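Aldo-keto reductase family 1, member B4 (Aldose reductase) (PDB 4HBK) probably reduces aldehydes and sugar carbonyls to alcohols with NADPH. Local coordinates at residues A[52-56]-A[81-85]; A[112-116]-A[154-158]; A[237-243]-A[286-290]. All blocks are in the same frame, centred on the assembly; numbering follows the deposited sequence.

Interaction 1: A[52-56]-A[81-85]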
ATOM      1  N   GLY A  52      -7.279  -0.061  -3.806  1.00  7.97           N
ATOM      2  CA  GLY A  52      -6.677  -1.133  -3.039  1.00 11.18           C
ATOM      3  C   GLY A  52      -7.350  -2.440  -3.404  1.00 15.07           C
ATOM      4  O   GLY A  52      -8.574  -2.494  -3.546  1.00 14.88           O
ATOM      5  N   THR A  53      -6.563  -3.494  -3.583  1.00 15.67           N
ATOM      6  CA  THR A  53      -7.135  -4.794  -3.897  1.00 15.50           C
ATOM      7  C   THR A  53      -6.877  -5.778  -2.755  1.00 20.06           C
ATOM      8  O   THR A  53      -6.043  -5.544  -1.885  1.00 18.33           O
ATOM      9  CB  THR A  53      -6.581  -5.366  -5.215  1.00 15.24           C
ATOM     10  OG1 THR A  53      -5.155  -5.487  -5.127  1.00 13.85           O
ATOM     11  CG2 THR A  53      -6.938  -4.470  -6.387  1.00 11.14           C
ATOM     12  N   TRP A  54      -7.614  -6.876  -2.746  1.00 17.67           N
ATOM     13  CA  TRP A  54      -7.371  -7.906  -1.756  1.00 23.41           C
ATOM     14  C   TRP A  54      -7.955  -9.220  -2.244  1.00 23.27           C
ATOM     15  O   TRP A  54      -8.519  -9.288  -3.341  1.00 20.61           O
ATOM     16  CB  TRP A  54      -7.919  -7.493  -0.382  1.00 21.69           C
ATOM     17  CG  TRP A  54      -9.351  -7.865  -0.117  1.00 23.45           C
ATOM     18  CD1 TRP A  54      -9.800  -8.983   0.536  1.00 24.50           C
ATOM     19  CD2 TRP A  54     -10.520  -7.113  -0.472  1.00 25.84           C
ATOM     20  NE1 TRP A  54     -11.176  -8.972   0.598  1.00 24.91           N
ATOM     21  CE2 TRP A  54     -11.641  -7.837  -0.014  1.00 24.96           C
ATOM     22  CE3 TRP A  54     -10.728  -5.900  -1.141  1.00 24.84           C
ATOM     23  CZ2 TRP A  54     -12.949  -7.386  -0.197  1.00 21.46           C
ATOM     24  CZ3 TRP A  54     -12.029  -5.456  -1.323  1.00 22.15           C
ATOM     25  CH2 TRP A  54     -13.122  -6.197  -0.849  1.00 22.28           C
ATOM     26  N   ASN A  55      -7.793 -10.263  -1.438  1.00 21.88           N
ATOM     27  CA  ASN A  55      -8.299 -11.578  -1.786  1.00 24.05           C
ATOM     28  C   ASN A  55      -9.820 -11.617  -1.645  1.00 26.95           C
ATOM     29  O   ASN A  55     -10.359 -12.339  -0.804  1.00 23.75           O
ATOM     30  CB  ASN A  55      -7.654 -12.649  -0.900  1.00 29.86           C
ATOM     31  CG  ASN A  55      -7.776 -14.047  -1.492  1.00 40.37           C
ATOM     32  OD1 ASN A  55      -7.005 -14.943  -1.149  1.00 44.50           O
ATOM     33  ND2 ASN A  55      -8.736 -14.231  -2.400  1.00 30.83           N
ATOM     34  N   SER A  56     -10.497 -10.828  -2.475  1.00 25.39           N
ATOM     35  CA  SER A  56     -11.952 -10.765  -2.502  1.00 23.96           C
ATOM     36  C   SER A  56     -12.526 -11.919  -3.318  1.00 28.59           C
ATOM     37  O   SER A  56     -11.809 -12.546  -4.106  1.00 26.29           O
ATOM     38  CB  SER A  56     -12.395  -9.437  -3.112  1.00 25.14           C
ATOM     39  OG  SER A  56     -11.789  -9.253  -4.376  1.00 19.14           O
ATOM     40  N   VAL A  81       0.503 -11.781  -2.758  1.00 13.90           N
ATOM     41  CA  VAL A  81      -0.088 -12.644  -1.735  1.00 12.92           C
ATOM     42  C   VAL A  81      -1.618 -12.753  -1.814  1.00 14.66           C
ATOM     43  O   VAL A  81      -2.200 -13.667  -1.238  1.00 14.21           O
ATOM     44  CB  VAL A  81       0.307 -12.191  -0.309  1.00 13.94           C
ATOM     45  CG1 VAL A  81      -0.359 -10.867   0.031  1.00 10.15           C
ATOM     46  CG2 VAL A  81      -0.082 -13.245   0.709  1.00 11.03           C
ATOM     47  N   TYR A  82      -2.272 -11.829  -2.512  1.00 14.44           N
ATOM     48  CA  TYR A  82      -3.733 -11.892  -2.639  1.00 15.62           C
ATOM     49  C   TYR A  82      -4.129 -12.909  -3.701  1.00 17.50           C
ATOM     50  O   TYR A  82      -5.305 -13.227  -3.859  1.00 18.81           O
ATOM     51  CB  TYR A  82      -4.308 -10.521  -2.988  1.00 15.49           C
ATOM     52  CG  TYR A  82      -4.007  -9.474  -1.949  1.00 18.12           C
ATOM     53  CD1 TYR A  82      -4.217  -9.734  -0.598  1.00 22.16           C
ATOM     54  CD2 TYR A  82      -3.502  -8.240  -2.307  1.00 15.78           C
ATOM     55  CE1 TYR A  82      -3.944  -8.787   0.363  1.00 20.23           C
ATOM     56  CE2 TYR A  82      -3.223  -7.279  -1.349  1.00 20.01           C
ATOM     57  CZ  TYR A  82      -3.444  -7.561  -0.016  1.00 23.94           C
ATOM     58  OH  TYR A  82      -3.174  -6.618   0.949  1.00 27.64           O
ATOM     59  N   ARG A  83      -3.138 -13.390  -4.449  1.00 15.73           N
ATOM     60  CA  ARG A  83      -3.339 -14.458  -5.422  1.00 15.75           C
ATOM     61  C   ARG A  83      -4.388 -14.129  -6.486  1.00 19.61           C
ATOM     62  O   ARG A  83      -5.136 -15.007  -6.912  1.00 21.70           O
ATOM     63  CB  ARG A  83      -3.725 -15.747  -4.693  1.00 22.58           C
ATOM     64  CG  ARG A  83      -2.609 -16.282  -3.818  1.00 28.68           C
ATOM     65  CD  ARG A  83      -2.476 -17.787  -3.957  1.00 41.37           C
ATOM     66  NE  ARG A  83      -3.014 -18.473  -2.789  1.00 48.63           N
ATOM     67  CZ  ARG A  83      -2.350 -19.390  -2.092  1.00 49.93           C
ATOM     68  NH1 ARG A  83      -1.120 -19.741  -2.451  1.00 49.56           N
ATOM     69  NH2 ARG A  83      -2.921 -19.962  -1.040  1.00 50.08           N
ATOM     70  N   ASN A  84      -4.443 -12.871  -6.915  1.00 16.08           N
ATOM     71  CA  ASN A  84      -5.405 -12.465  -7.935  1.00 13.67           C
ATOM     72  C   ASN A  84      -4.816 -11.516  -8.964  1.00 13.92           C
ATOM     73  O   ASN A  84      -5.551 -10.809  -9.647  1.00 14.42           O
ATOM     74  CB  ASN A  84      -6.633 -11.813  -7.289  1.00 13.96           C
ATOM     75  CG  ASN A  84      -6.271 -10.615  -6.442  1.00 12.90           C
ATOM     76  OD1 ASN A  84      -5.131 -10.152  -6.471  1.00 10.11           O
ATOM     77  ND2 ASN A  84      -7.238 -10.100  -5.687  1.00 12.62           N
ATOM     78  N   GLU A  85      -3.493 -11.491  -9.076  1.00 15.51           N
ATOM     79  CA  GLU A  85      -2.852 -10.572 -10.011  1.00 14.17           C
ATOM     80  C   GLU A  85      -3.126 -10.979 -11.458  1.00 15.36           C
ATOM     81  O   GLU A  85      -3.082 -10.145 -12.362  1.00 15.07           O
ATOM     82  CB  GLU A  85      -1.349 -10.469  -9.745  1.00 12.79           C
ATOM     83  CG  GLU A  85      -1.021  -9.874  -8.382  1.00 14.43           C
ATOM     84  CD  GLU A  85       0.450  -9.560  -8.205  1.00 16.17           C
ATOM     85  OE1 GLU A  85       1.294 -10.456  -8.428  1.00 15.38           O
ATOM     86  OE2 GLU A  85       0.767  -8.409  -7.843  1.00 14.88           O
TER
HETATM   87  O   HOH W   1      -3.659  -7.868  -5.561  1.00 15.08           O
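Tyr82 lays its ring against the backbone of Thr53 and Trp54, and following it outward from CB gives most of the contact. Tyr82 CB stands 3.8 Å from Asn55 N. With CG anti to the carbonyl carbon (chi1 -60°), the ring then runs along segment 52-56. Trp54 CA sits over one face, 3.8 Å from the centroid of the Tyr82 ring and 13° off the normal, which meets the criteria for a CH-pi contact; Val81 CG1 lies against the opposite face, nearer the rim. Farther out, Tyr82 CE2 comes to 3.4 Å from Thr53 O, which approaches obliquely. The tip, OH, is hydrogen-bonded to Lys291, and Lys291 NZ also bonds Thr53 O, so one ammonium group ties both segments. At the ring's edge, in its plane, a water donates to Thr53 OG1 at 2.8 Å and to Asn84 OD1 at 2.9 Å, while Asn84 ND2 lies 2.8 Å from Trp54 O. Tyr82 is the predicted proton donor, near Lys111 and His144. The segments lie mainly in the turns after parallel strands 51-52 and 75-77 of the barrel; Thr53 and Asn84 rest on Val61 of helix 60-71, and helix 85-98 starts just after Asn84.

Interaction 2: A[112-116]-A[154-158]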
ATOM      1  N   LEU A 112       6.488  -7.675  -3.038  1.00  7.88           N
ATOM      2  CA  LEU A 112       7.236  -8.908  -2.916  1.00  9.34           C
ATOM      3  C   LEU A 112       6.808  -9.622  -1.647  1.00 10.76           C
ATOM      4  O   LEU A 112       6.898  -9.041  -0.565  1.00  9.04           O
ATOM      5  CB  LEU A 112       8.731  -8.577  -2.836  1.00 10.91           C
ATOM      6  CG  LEU A 112       9.672  -9.752  -2.550  1.00  8.52           C
ATOM      7  CD1 LEU A 112       9.654 -10.721  -3.720  1.00 10.22           C
ATOM      8  CD2 LEU A 112      11.089  -9.249  -2.290  1.00  5.61           C
ATOM      9  N   TRP A 113       6.364 -10.877  -1.770  1.00  8.20           N
ATOM     10  CA  TRP A 113       5.882 -11.630  -0.614  1.00  9.50           C
ATOM     11  C   TRP A 113       6.980 -12.301   0.220  1.00 10.72           C
ATOM     12  O   TRP A 113       8.020 -12.693  -0.313  1.00 11.52           O
ATOM     13  CB  TRP A 113       4.831 -12.666  -1.013  1.00 11.10           C
ATOM     14  CG  TRP A 113       4.307 -13.401   0.176  1.00 10.67           C
ATOM     15  CD1 TRP A 113       4.451 -14.729   0.453  1.00 13.23           C
ATOM     16  CD2 TRP A 113       3.599 -12.833   1.287  1.00 11.34           C
ATOM     17  NE1 TRP A 113       3.848 -15.028   1.652  1.00 13.59           N
ATOM     18  CE2 TRP A 113       3.323 -13.882   2.187  1.00 10.42           C
ATOM     19  CE3 TRP A 113       3.160 -11.542   1.600  1.00  9.70           C
ATOM     20  CZ2 TRP A 113       2.633 -13.680   3.384  1.00 12.86           C
ATOM     21  CZ3 TRP A 113       2.468 -11.346   2.781  1.00 11.65           C
ATOM     22  CH2 TRP A 113       2.214 -12.409   3.661  1.00 11.27           C
ATOM     23  N   ASN A 114       6.711 -12.452   1.522  1.00  9.54           N
ATOM     24  CA  ASN A 114       7.698 -12.891   2.525  1.00  9.17           C
ATOM     25  C   ASN A 114       8.492 -14.170   2.190  1.00 11.86           C
ATOM     26  O   ASN A 114       9.617 -14.355   2.666  1.00 11.88           O
ATOM     27  CB  ASN A 114       7.023 -13.073   3.907  1.00 11.32           C
ATOM     28  CG  ASN A 114       6.208 -11.840   4.372  1.00 10.11           C
ATOM     29  OD1 ASN A 114       5.787 -11.002   3.571  1.00  8.93           O
ATOM     30  ND2 ASN A 114       5.973 -11.753   5.683  1.00  7.64           N
ATOM     31  N   THR A 115       7.907 -15.065   1.396  1.00 12.23           N
ATOM     32  CA  THR A 115       8.554 -16.339   1.085  1.00 13.46           C
ATOM     33  C   THR A 115       9.617 -16.217  -0.020  1.00 15.44           C
ATOM     34  O   THR A 115      10.306 -17.194  -0.344  1.00 12.98           O
ATOM     35  CB  THR A 115       7.529 -17.400   0.663  1.00 14.36           C
ATOM     36  OG1 THR A 115       6.750 -16.890  -0.423  1.00 16.75           O
ATOM     37  CG2 THR A 115       6.598 -17.775   1.840  1.00 14.12           C
ATOM     38  N   PHE A 116       9.753 -15.020  -0.583  1.00 10.75           N
ATOM     39  CA  PHE A 116      10.686 -14.784  -1.681  1.00 12.66           C
ATOM     40  C   PHE A 116      11.736 -13.717  -1.347  1.00 13.75           C
ATOM     41  O   PHE A 116      12.315 -13.124  -2.255  1.00 12.96           O
ATOM     42  CB  PHE A 116       9.927 -14.365  -2.948  1.00 11.94           C
ATOM     43  CG  PHE A 116       8.846 -15.333  -3.360  1.00 13.38           C
ATOM     44  CD1 PHE A 116       9.147 -16.462  -4.104  1.00 19.07           C
ATOM     45  CD2 PHE A 116       7.526 -15.106  -3.008  1.00 14.18           C
ATOM     46  CE1 PHE A 116       8.144 -17.362  -4.479  1.00 17.95           C
ATOM     47  CE2 PHE A 116       6.517 -15.990  -3.380  1.00 18.42           C
ATOM     48  CZ  PHE A 116       6.827 -17.120  -4.115  1.00 22.76           C
ATOM     49  N   ASP A 154       3.816 -23.136   0.730  1.00 24.79           N
ATOM     50  CA  ASP A 154       2.640 -22.292   0.812  1.00 26.73           C
ATOM     51  C   ASP A 154       3.013 -20.851   1.185  1.00 26.46           C
ATOM     52  O   ASP A 154       4.115 -20.584   1.675  1.00 19.46           O
ATOM     53  CB  ASP A 154       1.658 -22.901   1.802  1.00 24.51           C
ATOM     54  CG  ASP A 154       1.317 -24.346   1.456  1.00 31.30           C
ATOM     55  OD1 ASP A 154       1.395 -24.711   0.263  1.00 28.86           O
ATOM     56  OD2 ASP A 154       0.985 -25.116   2.374  1.00 30.24           O
ATOM     57  N   LEU A 155       2.102 -19.920   0.943  1.00 23.07           N
ATOM     58  CA  LEU A 155       2.418 -18.524   1.190  1.00 19.59           C
ATOM     59  C   LEU A 155       2.620 -18.255   2.671  1.00 17.61           C
ATOM     60  O   LEU A 155       3.370 -17.360   3.047  1.00 18.27           O
ATOM     61  CB  LEU A 155       1.360 -17.604   0.582  1.00 25.45           C
ATOM     62  CG  LEU A 155       1.768 -17.256  -0.851  1.00 31.08           C
ATOM     63  CD1 LEU A 155       1.794 -18.521  -1.696  1.00 39.51           C
ATOM     64  CD2 LEU A 155       0.860 -16.221  -1.464  1.00 32.61           C
ATOM     65  N   PHE A 156       1.945 -19.037   3.502  1.00 16.06           N
ATOM     66  CA  PHE A 156       2.157 -18.995   4.939  1.00 15.95           C
ATOM     67  C   PHE A 156       2.632 -20.367   5.416  1.00 17.37           C
ATOM     68  O   PHE A 156       1.833 -21.159   5.919  1.00 19.08           O
ATOM     69  CB  PHE A 156       0.863 -18.614   5.662  1.00 16.81           C
ATOM     70  CG  PHE A 156       0.472 -17.173   5.493  1.00 19.24           C
ATOM     71  CD1 PHE A 156       0.786 -16.241   6.468  1.00 16.63           C
ATOM     72  CD2 PHE A 156      -0.215 -16.754   4.363  1.00 12.84           C
ATOM     73  CE1 PHE A 156       0.425 -14.910   6.320  1.00 22.09           C
ATOM     74  CE2 PHE A 156      -0.579 -15.429   4.205  1.00 20.07           C
ATOM     75  CZ  PHE A 156      -0.264 -14.504   5.186  1.00 19.26           C
ATOM     76  N   PRO A 157       3.937 -20.657   5.255  1.00 16.25           N
ATOM     77  CA  PRO A 157       4.449 -21.975   5.659  1.00 16.19           C
ATOM     78  C   PRO A 157       4.156 -22.191   7.134  1.00 16.35           C
ATOM     79  O   PRO A 157       4.472 -21.312   7.938  1.00 17.26           O
ATOM     80  CB  PRO A 157       5.965 -21.864   5.453  1.00 17.00           C
ATOM     81  CG  PRO A 157       6.203 -20.581   4.724  1.00 18.80           C
ATOM     82  CD  PRO A 157       5.006 -19.707   4.904  1.00 15.88           C
ATOM     83  N   THR A 158       3.580 -23.335   7.494  1.00 15.53           N
ATOM     84  CA  THR A 158       3.100 -23.529   8.864  1.00 16.11           C
ATOM     85  C   THR A 158       3.481 -24.896   9.452  1.00 16.89           C
ATOM     86  O   THR A 158       3.514 -25.888   8.739  1.00 19.76           O
ATOM     87  CB  THR A 158       1.555 -23.335   8.929  1.00 19.64           C
ATOM     88  OG1 THR A 158       1.196 -22.042   8.411  1.00 18.56           O
ATOM     89  CG2 THR A 158       1.052 -23.457  10.362  1.00 17.75           C
TER
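Trp113 reaches across to Leu155 with the one polar atom of its indole. This is the sole hydrogen bond between the segments: Trp113 NE1 donates to Leu155 O over 2.8 Å, with 165° at the hydrogen. The oxygen lies at the ring edge, essentially in the indole plane, whereas the donor is tilted from the carbonyl plane. Having CG anti to the backbone N (chi1 -178°) carries the indole out toward the other loop.

In the aromatic contact the rings meet at an intermediate tilt, 55° between planes. Trp113 CZ2 lies over one face of Phe156, toward the rim, 3.5 Å from CZ of that ring. Trp113 also packs edge-to-face with His144, the predicted substrate-binding residue.

Apolar packing adds Leu155 CG against Trp113 CD1 at 3.9 Å and the methyl CG2 of Thr115 at 4.0 Å from Pro157 CD. Separately, Thr115 CG2 makes a van der Waals approach to a carbonyl, 3.5 Å from Leu155 O.

A single straight bond satisfies the indole N-H and, together with the phenyl contact on its six-membered ring, would restrain rotation of the indole. The position of a side chain beside His144 is probably coupled to the 154-158 loop through directional as well as apolar contacts.

Interaction 3: A[237-243]-A[286-290]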
ATOM      1  N   THR A 237       7.680   9.102   0.453  1.00 10.86           N
ATOM      2  CA  THR A 237       6.247   9.362   0.457  1.00  8.05           C
ATOM      3  C   THR A 237       5.611   8.232   1.247  1.00  9.61           C
ATOM      4  O   THR A 237       6.204   7.156   1.396  1.00  9.69           O
ATOM      5  CB  THR A 237       5.651   9.368  -0.937  1.00 10.64           C
ATOM      6  OG1 THR A 237       5.761   8.054  -1.503  1.00  8.10           O
ATOM      7  CG2 THR A 237       6.357  10.406  -1.828  1.00  9.73           C
ATOM      8  N   VAL A 238       4.405   8.468   1.748  1.00  9.87           N
ATOM      9  CA  VAL A 238       3.775   7.513   2.636  1.00  7.26           C
ATOM     10  C   VAL A 238       2.371   7.204   2.177  1.00  8.91           C
ATOM     11  O   VAL A 238       1.589   8.104   1.899  1.00  9.91           O
ATOM     12  CB  VAL A 238       3.727   8.038   4.078  1.00  7.76           C
ATOM     13  CG1 VAL A 238       3.117   6.991   5.000  1.00  7.92           C
ATOM     14  CG2 VAL A 238       5.136   8.411   4.553  1.00  9.72           C
ATOM     15  N   THR A 239       2.053   5.919   2.113  1.00  8.78           N
ATOM     16  CA  THR A 239       0.745   5.481   1.674  1.00  6.60           C
ATOM     17  C   THR A 239       0.012   4.892   2.854  1.00  9.35           C
ATOM     18  O   THR A 239       0.575   4.108   3.627  1.00  7.68           O
ATOM     19  CB  THR A 239       0.863   4.420   0.569  1.00 10.41           C
ATOM     20  OG1 THR A 239       1.431   5.019  -0.605  1.00  8.42           O
ATOM     21  CG2 THR A 239      -0.510   3.817   0.231  1.00  8.12           C
ATOM     22  N   ALA A 240      -1.250   5.277   2.998  1.00  7.55           N
ATOM     23  CA  ALA A 240      -2.067   4.765   4.077  1.00  8.35           C
ATOM     24  C   ALA A 240      -2.832   3.575   3.565  1.00  9.92           C
ATOM     25  O   ALA A 240      -3.630   3.702   2.648  1.00  8.14           O
ATOM     26  CB  ALA A 240      -3.031   5.824   4.553  1.00  9.10           C
ATOM     27  N   TYR A 241      -2.597   2.408   4.144  1.00 10.61           N
ATOM     28  CA  TYR A 241      -3.489   1.317   3.844  1.00 11.68           C
ATOM     29  C   TYR A 241      -4.554   1.188   4.933  1.00 12.94           C
ATOM     30  O   TYR A 241      -4.408   1.738   6.031  1.00 11.34           O
ATOM     31  CB  TYR A 241      -2.742   0.016   3.525  1.00 14.48           C
ATOM     32  CG  TYR A 241      -2.183  -0.797   4.673  1.00 11.95           C
ATOM     33  CD1 TYR A 241      -3.013  -1.507   5.536  1.00 12.90           C
ATOM     34  CD2 TYR A 241      -0.808  -0.937   4.826  1.00 12.34           C
ATOM     35  CE1 TYR A 241      -2.478  -2.294   6.572  1.00 14.91           C
ATOM     36  CE2 TYR A 241      -0.265  -1.714   5.840  1.00 14.33           C
ATOM     37  CZ  TYR A 241      -1.094  -2.387   6.708  1.00 13.77           C
ATOM     38  OH  TYR A 241      -0.520  -3.148   7.698  1.00 10.71           O
ATOM     39  N   ALA A 242      -5.635   0.487   4.607  1.00 14.17           N
ATOM     40  CA  ALA A 242      -6.808   0.437   5.479  1.00 13.61           C
ATOM     41  C   ALA A 242      -7.185   1.842   5.942  1.00 15.36           C
ATOM     42  O   ALA A 242      -7.357   2.072   7.141  1.00 13.29           O
ATOM     43  CB  ALA A 242      -6.540  -0.462   6.677  1.00 15.77           C
ATOM     44  N   PRO A 243      -7.322   2.785   4.985  1.00 10.89           N
ATOM     45  CA  PRO A 243      -7.561   4.204   5.273  1.00  9.39           C
ATOM     46  C   PRO A 243      -8.928   4.465   5.914  1.00 14.48           C
ATOM     47  O   PRO A 243      -9.120   5.482   6.584  1.00 16.72           O
ATOM     48  CB  PRO A 243      -7.479   4.853   3.889  1.00 11.21           C
ATOM     49  CG  PRO A 243      -7.863   3.781   2.945  1.00 10.96           C
ATOM     50  CD  PRO A 243      -7.341   2.509   3.537  1.00 10.02           C
ATOM     51  N   LEU A 286      -0.631  12.256   2.433  1.00 12.89           N
ATOM     52  CA  LEU A 286      -0.555  10.805   2.249  1.00 12.21           C
ATOM     53  C   LEU A 286      -1.196  10.399   0.930  1.00  9.39           C
ATOM     54  O   LEU A 286      -2.068  11.100   0.414  1.00 10.76           O
ATOM     55  CB  LEU A 286      -1.283  10.088   3.392  1.00  6.98           C
ATOM     56  CG  LEU A 286      -0.780  10.478   4.785  1.00 10.62           C
ATOM     57  CD1 LEU A 286      -1.684   9.943   5.881  1.00  7.46           C
ATOM     58  CD2 LEU A 286       0.657   9.985   4.995  1.00  8.52           C
ATOM     59  N   ILE A 287      -0.739   9.278   0.383  1.00  9.48           N
ATOM     60  CA  ILE A 287      -1.456   8.584  -0.679  1.00  8.85           C
ATOM     61  C   ILE A 287      -2.473   7.703   0.027  1.00  8.18           C
ATOM     62  O   ILE A 287      -2.239   7.294   1.157  1.00  9.40           O
ATOM     63  CB  ILE A 287      -0.504   7.688  -1.492  1.00 10.30           C
ATOM     64  CG1 ILE A 287       0.540   8.543  -2.238  1.00  9.92           C
ATOM     65  CG2 ILE A 287      -1.277   6.824  -2.458  1.00  6.76           C
ATOM     66  CD1 ILE A 287       1.920   8.515  -1.606  1.00  8.31           C
ATOM     67  N   VAL A 288      -3.611   7.424  -0.599  1.00  7.09           N
ATOM     68  CA  VAL A 288      -4.557   6.492   0.009  1.00 10.01           C
ATOM     69  C   VAL A 288      -4.958   5.401  -0.974  1.00  8.54           C
ATOM     70  O   VAL A 288      -5.153   5.671  -2.164  1.00 10.96           O
ATOM     71  CB  VAL A 288      -5.819   7.214   0.573  1.00 10.27           C
ATOM     72  CG1 VAL A 288      -5.414   8.233   1.645  1.00 11.12           C
ATOM     73  CG2 VAL A 288      -6.617   7.878  -0.552  1.00  8.21           C
ATOM     74  N   VAL A 289      -5.094   4.176  -0.474  1.00  7.52           N
ATOM     75  CA  VAL A 289      -5.477   3.047  -1.313  1.00  6.30           C
ATOM     76  C   VAL A 289      -6.639   2.271  -0.673  1.00 10.37           C
ATOM     77  O   VAL A 289      -6.492   1.110  -0.292  1.00  9.51           O
ATOM     78  CB  VAL A 289      -4.258   2.117  -1.622  1.00  9.04           C
ATOM     79  CG1 VAL A 289      -3.229   2.851  -2.494  1.00  5.73           C
ATOM     80  CG2 VAL A 289      -3.594   1.646  -0.340  1.00  7.76           C
ATOM     81  N   PRO A 290      -7.817   2.918  -0.570  1.00 10.26           N
ATOM     82  CA  PRO A 290      -8.994   2.267   0.015  1.00 12.15           C
ATOM     83  C   PRO A 290      -9.386   1.034  -0.794  1.00 12.96           C
ATOM     84  O   PRO A 290      -9.494   1.122  -2.020  1.00 12.11           O
ATOM     85  CB  PRO A 290     -10.082   3.341  -0.103  1.00  7.28           C
ATOM     86  CG  PRO A 290      -9.647   4.195  -1.235  1.00  9.18           C
ATOM     87  CD  PRO A 290      -8.141   4.249  -1.108  1.00  7.38           C
TER
HETATM   88  O   HOH W   2      -5.819  -0.769   1.688  1.00 23.58           O
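Thr239 pairs with Ile287 and Ala240 with Val288 in parallel register, and the backbone bonds alternate between the strands: Ile287 N donates to Val238 O at 3.0 Å, Ala240 N to Ile287 O at 2.9 Å, and Val289 N only weakly to Ala240 O at 3.5 Å. Beyond the strands, a water accepts from Ala242 N and donates to Val289 O at 2.8 Å, bridging the two segments past the last bridge pair.

Side chains of Thr239 and Ile287 share one face of the sheet. Thr239 turns OG1 against Ile287 CB at 3.4 Å, and that hydroxyl is hydrogen-bonded to Asn213 ND2. Thr239 CG2, anti to the backbone N, instead meets Val289 CG2 at 3.8 Å, the two side chains crossing at about a right angle. Ala240 and Val288 occupy the other face. Val238 and Leu286 lie side by side, CB of the first to CD2 of the second 3.7 Å, against helix 225-233. At the far end, Pro243 CG packs on Pro290 CA at 3.5 Å.

These are the seventh and eighth strands of the TIM barrel. Main-chain bonds and a water join them, apolar side chains pack around them, and the Thr239 hydroxyl finds its partner in Asn213.

Overall arrangement
From the N terminus, interaction 1 joins the loops after strands 51-52 and 75-77 and closes a segment that includes helix 60-71. Interaction 2 connects the loops after strands 107-112 and 138-143, enclosing helix 119-133 with the latter strand, and interaction 3 pairs strands 237-241 and 287-288 around helices 260-269 and 273-283. The three closures follow in series; none nests in or crosses another. Val81 packs on Trp113 and Leu155, linking interactions 1 and 2, while a probable hydrogen bond from Gly52 N to Pro290 O, 3.1 Å, joins interaction 1 to interaction 3 where the first and last strands meet and close the barrel. Interactions 2 and 3 do not touch, their nearest atoms about 10 Å apart.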